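Local coordinates for major capsid protein (Faustovirus, PDB 5J7O) that builds the icosahedral capsid shell of a large double-stranded DNA virus, as a double jelly-roll subunit that assembles into trimers, at the interface of chains A and B. Sequence-based numbering; all coordinates share one arbitrary frame. Chains: chain A/B, major capsid protein.

Contacts 1 and 2 belong to one interface between neighbouring copies of the capsid protein, and the centres of their C-alpha atoms lie about 29 Å apart. They share no residue, and in both chain A presents strands. In contact 1 a loop of chain B lies against side chains from three strands of chain A; in contact 2 strand 503-521 of chain B meets strand 232-238 of chain A through an antiparallel bridge. The interface is not an exact two-fold, which fits the three copies of the deposited assembly and the trimeric capsomers typical of double jelly-roll capsid proteins. A loop docked on strands and a strand-to-strand bridge thus both contribute to joining neighbouring subunits.

Contact 1: the interface of chains A and B. Residues chain A 155, 342, 344, 372, 374; chain B 262-264.
A:Thr372 and B:Gly264 make a short hydrogen bond across this subunit interface, where the other bonds between the chains are weak: the threonine hydroxyl OG1 donates to the glycine carbonyl oxygen O at 2.6 Å. The donor lies in the carbonyl plane on a lone pair, with a C=O...donor angle of 133°. The first torsion of A:Thr372 (chi1 69°) sets OG1 between its own backbone N and carbonyl carbon, from where it points at the loop, while its methyl CG2 also lies near the same glycine oxygen.

The remaining polar contacts are looser. The carboxamide nitrogen NE2 of A:Gln155 approaches the carbonyl O of B:Thr263 at 3.1 Å, but the bond is poorly directed and weak. A:Thr344 OG1 offers a second weak bond to that oxygen, at 3.4 Å. Within chain A the geometry is much better: A:Gln155 NE2 donates to A:Thr344 OG1 at 2.7 Å, 161° at the hydrogen and with the acceptor close to the amide plane. This bond ties the glutamine amide to the threonine, restrains its rotation and keeps its nitrogen beside the loop.

Van der Waals contacts, mostly of carbon against polar atoms, complete the surface. A:Leu342 CD2 lies 3.4 Å from B:Thr263 O and also faces that residue's hydroxyl, the two side chains meeting at about a right angle. Methyl CG1 of B:Val262 packs beside A:Gln155 NE2 at 3.6 Å, with the side chains crossing obliquely. At the glycine, A:Thr374 OG1 comes within 3.3 Å of the B:Gly264 CA; this is a packing contact, and B:Gly264 has no side chain to hold the threonine away.

B:Val262, B:Thr263 and B:Gly264 form an irregular loop of chain B. It lies on strands 149-158, 341-351 and 364-375 of the neighbouring double jelly-roll subunit, chain A.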
ATOM      1  N   GLN A 155     -29.569  20.588  21.859  1.00 38.47           N
ATOM      2  CA  GLN A 155     -28.411  19.728  22.058  1.00 37.63           C
ATOM      3  C   GLN A 155     -28.733  18.676  23.109  1.00 39.15           C
ATOM      4  O   GLN A 155     -29.317  18.984  24.152  1.00 40.29           O
ATOM      5  CB  GLN A 155     -27.170  20.533  22.468  1.00 34.23           C
ATOM      6  CG  GLN A 155     -26.500  21.250  21.303  1.00 33.68           C
ATOM      7  CD  GLN A 155     -25.151  21.838  21.668  1.00 33.43           C
ATOM      8  OE1 GLN A 155     -25.050  22.692  22.547  1.00 33.26           O
ATOM      9  NE2 GLN A 155     -24.104  21.381  20.990  1.00 34.21           N
ATOM     10  N   LEU A 342     -22.768  13.699  21.525  1.00 35.31           N
ATOM     11  CA  LEU A 342     -23.513  14.945  21.640  1.00 35.36           C
ATOM     12  C   LEU A 342     -24.187  15.236  20.305  1.00 34.73           C
ATOM     13  O   LEU A 342     -23.508  15.407  19.287  1.00 26.47           O
ATOM     14  CB  LEU A 342     -22.601  16.105  22.036  1.00 36.97           C
ATOM     15  CG  LEU A 342     -23.293  17.471  22.070  1.00 36.71           C
ATOM     16  CD1 LEU A 342     -24.307  17.533  23.205  1.00 36.61           C
ATOM     17  CD2 LEU A 342     -22.280  18.605  22.177  1.00 37.20           C
ATOM     18  N   THR A 344     -26.063  17.834  18.115  1.00 33.06           N
ATOM     19  CA  THR A 344     -26.316  19.259  17.941  1.00 34.99           C
ATOM     20  C   THR A 344     -27.288  19.431  16.784  1.00 34.67           C
ATOM     21  O   THR A 344     -26.985  19.034  15.655  1.00 33.15           O
ATOM     22  CB  THR A 344     -25.017  20.021  17.676  1.00 37.48           C
ATOM     23  OG1 THR A 344     -24.105  19.811  18.761  1.00 38.72           O
ATOM     24  CG2 THR A 344     -25.294  21.509  17.532  1.00 38.32           C
ATOM     25  N   THR A 372     -25.629  17.349  13.788  1.00 38.70           N
ATOM     26  CA  THR A 372     -24.307  16.751  13.878  1.00 37.21           C
ATOM     27  C   THR A 372     -24.212  15.910  15.146  1.00 38.41           C
ATOM     28  O   THR A 372     -25.017  16.049  16.071  1.00 38.02           O
ATOM     29  CB  THR A 372     -23.200  17.815  13.885  1.00 35.03           C
ATOM     30  OG1 THR A 372     -23.250  18.553  15.111  1.00 35.36           O
ATOM     31  CG2 THR A 372     -23.369  18.773  12.714  1.00 35.08           C
ATOM     32  N   THR A 374     -21.137  14.490  17.915  1.00 37.36           N
ATOM     33  CA  THR A 374     -19.750  14.580  18.353  1.00 38.25           C
ATOM     34  C   THR A 374     -19.506  13.569  19.464  1.00 39.56           C
ATOM     35  O   THR A 374     -20.197  13.616  20.497  1.00 38.92           O
ATOM     36  CB  THR A 374     -19.418  15.994  18.837  1.00 37.91           C
ATOM     37  OG1 THR A 374     -19.998  16.954  17.947  1.00 37.27           O
ATOM     38  CG2 THR A 374     -17.912  16.201  18.877  1.00 37.37           C
TER
ATOM     39  N   VAL B 262     -19.296  26.533  19.893  1.00 41.91           N
ATOM     40  CA  VAL B 262     -20.187  25.428  20.230  1.00 40.12           C
ATOM     41  C   VAL B 262     -19.573  24.120  19.750  1.00 41.27           C
ATOM     42  O   VAL B 262     -19.320  23.943  18.553  1.00 40.57           O
ATOM     43  CB  VAL B 262     -21.581  25.639  19.620  1.00 37.89           C
ATOM     44  CG1 VAL B 262     -22.457  24.422  19.867  1.00 37.18           C
ATOM     45  CG2 VAL B 262     -22.224  26.891  20.194  1.00 36.68           C
ATOM     46  N   THR B 263     -19.331  23.203  20.684  1.00 41.70           N
ATOM     47  CA  THR B 263     -18.907  21.858  20.320  1.00 39.75           C
ATOM     48  C   THR B 263     -20.017  21.165  19.540  1.00 35.75           C
ATOM     49  O   THR B 263     -21.148  21.049  20.022  1.00 35.01           O
ATOM     50  CB  THR B 263     -18.547  21.057  21.570  1.00 41.70           C
ATOM     51  OG1 THR B 263     -19.683  20.988  22.441  1.00 43.57           O
ATOM     52  CG2 THR B 263     -17.381  21.704  22.304  1.00 42.25           C
ATOM     53  N   GLY B 264     -19.693  20.708  18.334  1.00 34.94           N
ATOM     54  CA  GLY B 264     -20.673  20.169  17.418  1.00 34.92           C
ATOM     55  C   GLY B 264     -21.086  21.124  16.319  1.00 35.23           C
ATOM     56  O   GLY B 264     -21.803  20.711  15.399  1.00 34.00           O
TER

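Contact 2: the interface of chains A and B. Residues chain A 235-237, 239, 275-276; chain B 513-515.
A:Ser236 and B:Tyr515 face each other in an antiparallel beta bridge between subunits of this double jelly-roll capsid protein. Within this pair, the serine CB sits over the face of the tyrosine ring, 3.4 Å from CD2 and nearly as close to CE2. It is displaced from the ring centre toward the CD2-CE2 bond, with CG and CZ farther from CB. The tyrosine CG is anti to its own carbonyl carbon, and the ring reaches onward until its hydroxyl OH is 4.0 Å from CD of A:Lys275.

B:Asn513 covers the serine with its carboxamide. Its nitrogen ND2 makes a weak bond to A:Ser236 OG at 3.3 Å, 151° at the hydrogen, while OD1 receives another weak bond from the backbone N of A:Asn237. That same N also approaches B:Gln514 O at 3.2 Å, again weakly, and its N-H appears to be shared between two acceptors of chain B. The side chains of A:Asn237 and B:Asn513 run alongside each other, pointing opposite ways, their amide planes 47° apart. Methyl CG1 of A:Val239 touches B:Asn513 ND2 from across the amide.

Behind these groups, bonds within each chain set the positions. A:Ser236 OG sits between its own backbone N and carbonyl carbon (chi1 78°) and donates to A:Asn237 O at 2.8 Å, in the carbonyl plane on a lone pair. It also accepts from the backbone N of A:Lys275 at 3.1 Å, which connects strand 232-238 to strand 273-280. On the other side, B:Gln514 N donates to B:Asn513 OD1 at 2.6 Å, tilted from the carbonyl plane, and this bond helps to fix the rotation of the carboxamide. Both B:Asn513 and B:Tyr515 are carried by the long strand 503-521.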
ATOM      1  N   ALA A 235     -15.044  -5.230   1.329  1.00 36.60           N
ATOM      2  CA  ALA A 235     -15.704  -5.022   0.046  1.00 35.96           C
ATOM      3  C   ALA A 235     -17.186  -4.731   0.247  1.00 34.37           C
ATOM      4  O   ALA A 235     -17.831  -5.310   1.126  1.00 35.30           O
ATOM      5  CB  ALA A 235     -15.531  -6.243  -0.858  1.00 36.57           C
ATOM      6  N   SER A 236     -17.724  -3.843  -0.585  1.00 30.45           N
ATOM      7  CA  SER A 236     -19.113  -3.427  -0.497  1.00 31.67           C
ATOM      8  C   SER A 236     -19.964  -4.183  -1.512  1.00 34.70           C
ATOM      9  O   SER A 236     -19.488  -5.050  -2.249  1.00 36.07           O
ATOM     10  CB  SER A 236     -19.241  -1.918  -0.721  1.00 30.80           C
ATOM     11  OG  SER A 236     -19.161  -1.602  -2.101  1.00 29.87           O
ATOM     12  N   ASN A 237     -21.250  -3.843  -1.543  1.00 33.19           N
ATOM     13  CA  ASN A 237     -22.119  -4.304  -2.611  1.00 32.89           C
ATOM     14  C   ASN A 237     -21.738  -3.621  -3.923  1.00 30.48           C
ATOM     15  O   ASN A 237     -20.941  -2.680  -3.957  1.00 30.54           O
ATOM     16  CB  ASN A 237     -23.583  -4.019  -2.274  1.00 32.62           C
ATOM     17  CG  ASN A 237     -24.009  -4.625  -0.953  1.00 33.40           C
ATOM     18  OD1 ASN A 237     -23.462  -5.640  -0.518  1.00 33.58           O
ATOM     19  ND2 ASN A 237     -24.990  -4.005  -0.307  1.00 32.22           N
ATOM     20  N   VAL A 239     -21.841  -1.097  -6.784  1.00 32.49           N
ATOM     21  CA  VAL A 239     -22.260   0.304  -6.827  1.00 33.27           C
ATOM     22  C   VAL A 239     -22.492   0.685  -8.277  1.00 35.90           C
ATOM     23  O   VAL A 239     -23.360   1.508  -8.581  1.00 36.68           O
ATOM     24  CB  VAL A 239     -21.236   1.244  -6.159  1.00 30.03           C
ATOM     25  CG1 VAL A 239     -21.247   1.071  -4.630  1.00 28.62           C
ATOM     26  CG2 VAL A 239     -19.830   1.012  -6.703  1.00 27.61           C
ATOM     27  N   LYS A 275     -16.958  -1.183  -4.288  1.00 38.38           N
ATOM     28  CA  LYS A 275     -15.981  -0.403  -3.543  1.00 39.78           C
ATOM     29  C   LYS A 275     -15.215  -1.268  -2.553  1.00 39.29           C
ATOM     30  O   LYS A 275     -15.736  -2.247  -2.011  1.00 39.63           O
ATOM     31  CB  LYS A 275     -16.658   0.739  -2.785  1.00 40.29           C
ATOM     32  CG  LYS A 275     -17.089   1.911  -3.640  1.00 43.01           C
ATOM     33  CD  LYS A 275     -17.870   2.910  -2.806  1.00 44.35           C
ATOM     34  CE  LYS A 275     -18.359   4.067  -3.650  1.00 46.18           C
ATOM     35  NZ  LYS A 275     -19.420   4.838  -2.948  1.00 47.06           N
ATOM     36  N   LEU A 276     -13.962  -0.890  -2.324  1.00 38.29           N
ATOM     37  CA  LEU A 276     -13.182  -1.363  -1.195  1.00 38.28           C
ATOM     38  C   LEU A 276     -13.029  -0.230  -0.190  1.00 41.07           C
ATOM     39  O   LEU A 276     -12.958   0.945  -0.561  1.00 43.01           O
ATOM     40  CB  LEU A 276     -11.793  -1.849  -1.625  1.00 35.96           C
ATOM     41  CG  LEU A 276     -11.665  -3.010  -2.611  1.00 34.15           C
ATOM     42  CD1 LEU A 276     -10.195  -3.320  -2.855  1.00 31.45           C
ATOM     43  CD2 LEU A 276     -12.400  -4.240  -2.104  1.00 34.62           C
TER
ATOM     44  N   ASN B 513     -25.155   1.782   1.548  1.00 43.97           N
ATOM     45  CA  ASN B 513     -24.249   0.732   1.107  1.00 44.60           C
ATOM     46  C   ASN B 513     -23.903  -0.128   2.314  1.00 45.69           C
ATOM     47  O   ASN B 513     -24.144   0.253   3.461  1.00 44.82           O
ATOM     48  CB  ASN B 513     -22.986   1.311   0.462  1.00 43.52           C
ATOM     49  CG  ASN B 513     -22.268   0.307  -0.420  1.00 43.81           C
ATOM     50  OD1 ASN B 513     -22.600  -0.880  -0.427  1.00 42.26           O
ATOM     51  ND2 ASN B 513     -21.275   0.776  -1.166  1.00 45.03           N
ATOM     52  N   GLN B 514     -23.331  -1.298   2.037  1.00 46.27           N
ATOM     53  CA  GLN B 514     -22.938  -2.230   3.084  1.00 46.16           C
ATOM     54  C   GLN B 514     -21.625  -2.896   2.702  1.00 44.77           C
ATOM     55  O   GLN B 514     -21.481  -3.385   1.579  1.00 45.07           O
ATOM     56  CB  GLN B 514     -24.017  -3.293   3.317  1.00 47.98           C
ATOM     57  CG  GLN B 514     -23.638  -4.346   4.350  1.00 50.78           C
ATOM     58  CD  GLN B 514     -24.728  -5.380   4.563  1.00 53.38           C
ATOM     59  OE1 GLN B 514     -24.546  -6.347   5.304  1.00 52.77           O
ATOM     60  NE2 GLN B 514     -25.870  -5.179   3.914  1.00 54.94           N
ATOM     61  N   TYR B 515     -20.677  -2.910   3.637  1.00 43.15           N
ATOM     62  CA  TYR B 515     -19.403  -3.593   3.468  1.00 42.30           C
ATOM     63  C   TYR B 515     -19.383  -4.866   4.303  1.00 42.12           C
ATOM     64  O   TYR B 515     -20.054  -4.962   5.335  1.00 43.06           O
ATOM     65  CB  TYR B 515     -18.225  -2.702   3.887  1.00 42.71           C
ATOM     66  CG  TYR B 515     -18.099  -1.388   3.147  1.00 44.70           C
ATOM     67  CD1 TYR B 515     -18.769  -0.254   3.587  1.00 44.64           C
ATOM     68  CD2 TYR B 515     -17.284  -1.273   2.026  1.00 47.23           C
ATOM     69  CE1 TYR B 515     -18.646   0.953   2.922  1.00 45.73           C
ATOM     70  CE2 TYR B 515     -17.156  -0.070   1.354  1.00 47.38           C
ATOM     71  CZ  TYR B 515     -17.839   1.039   1.807  1.00 47.54           C
ATOM     72  OH  TYR B 515     -17.715   2.238   1.142  1.00 49.50           O
TER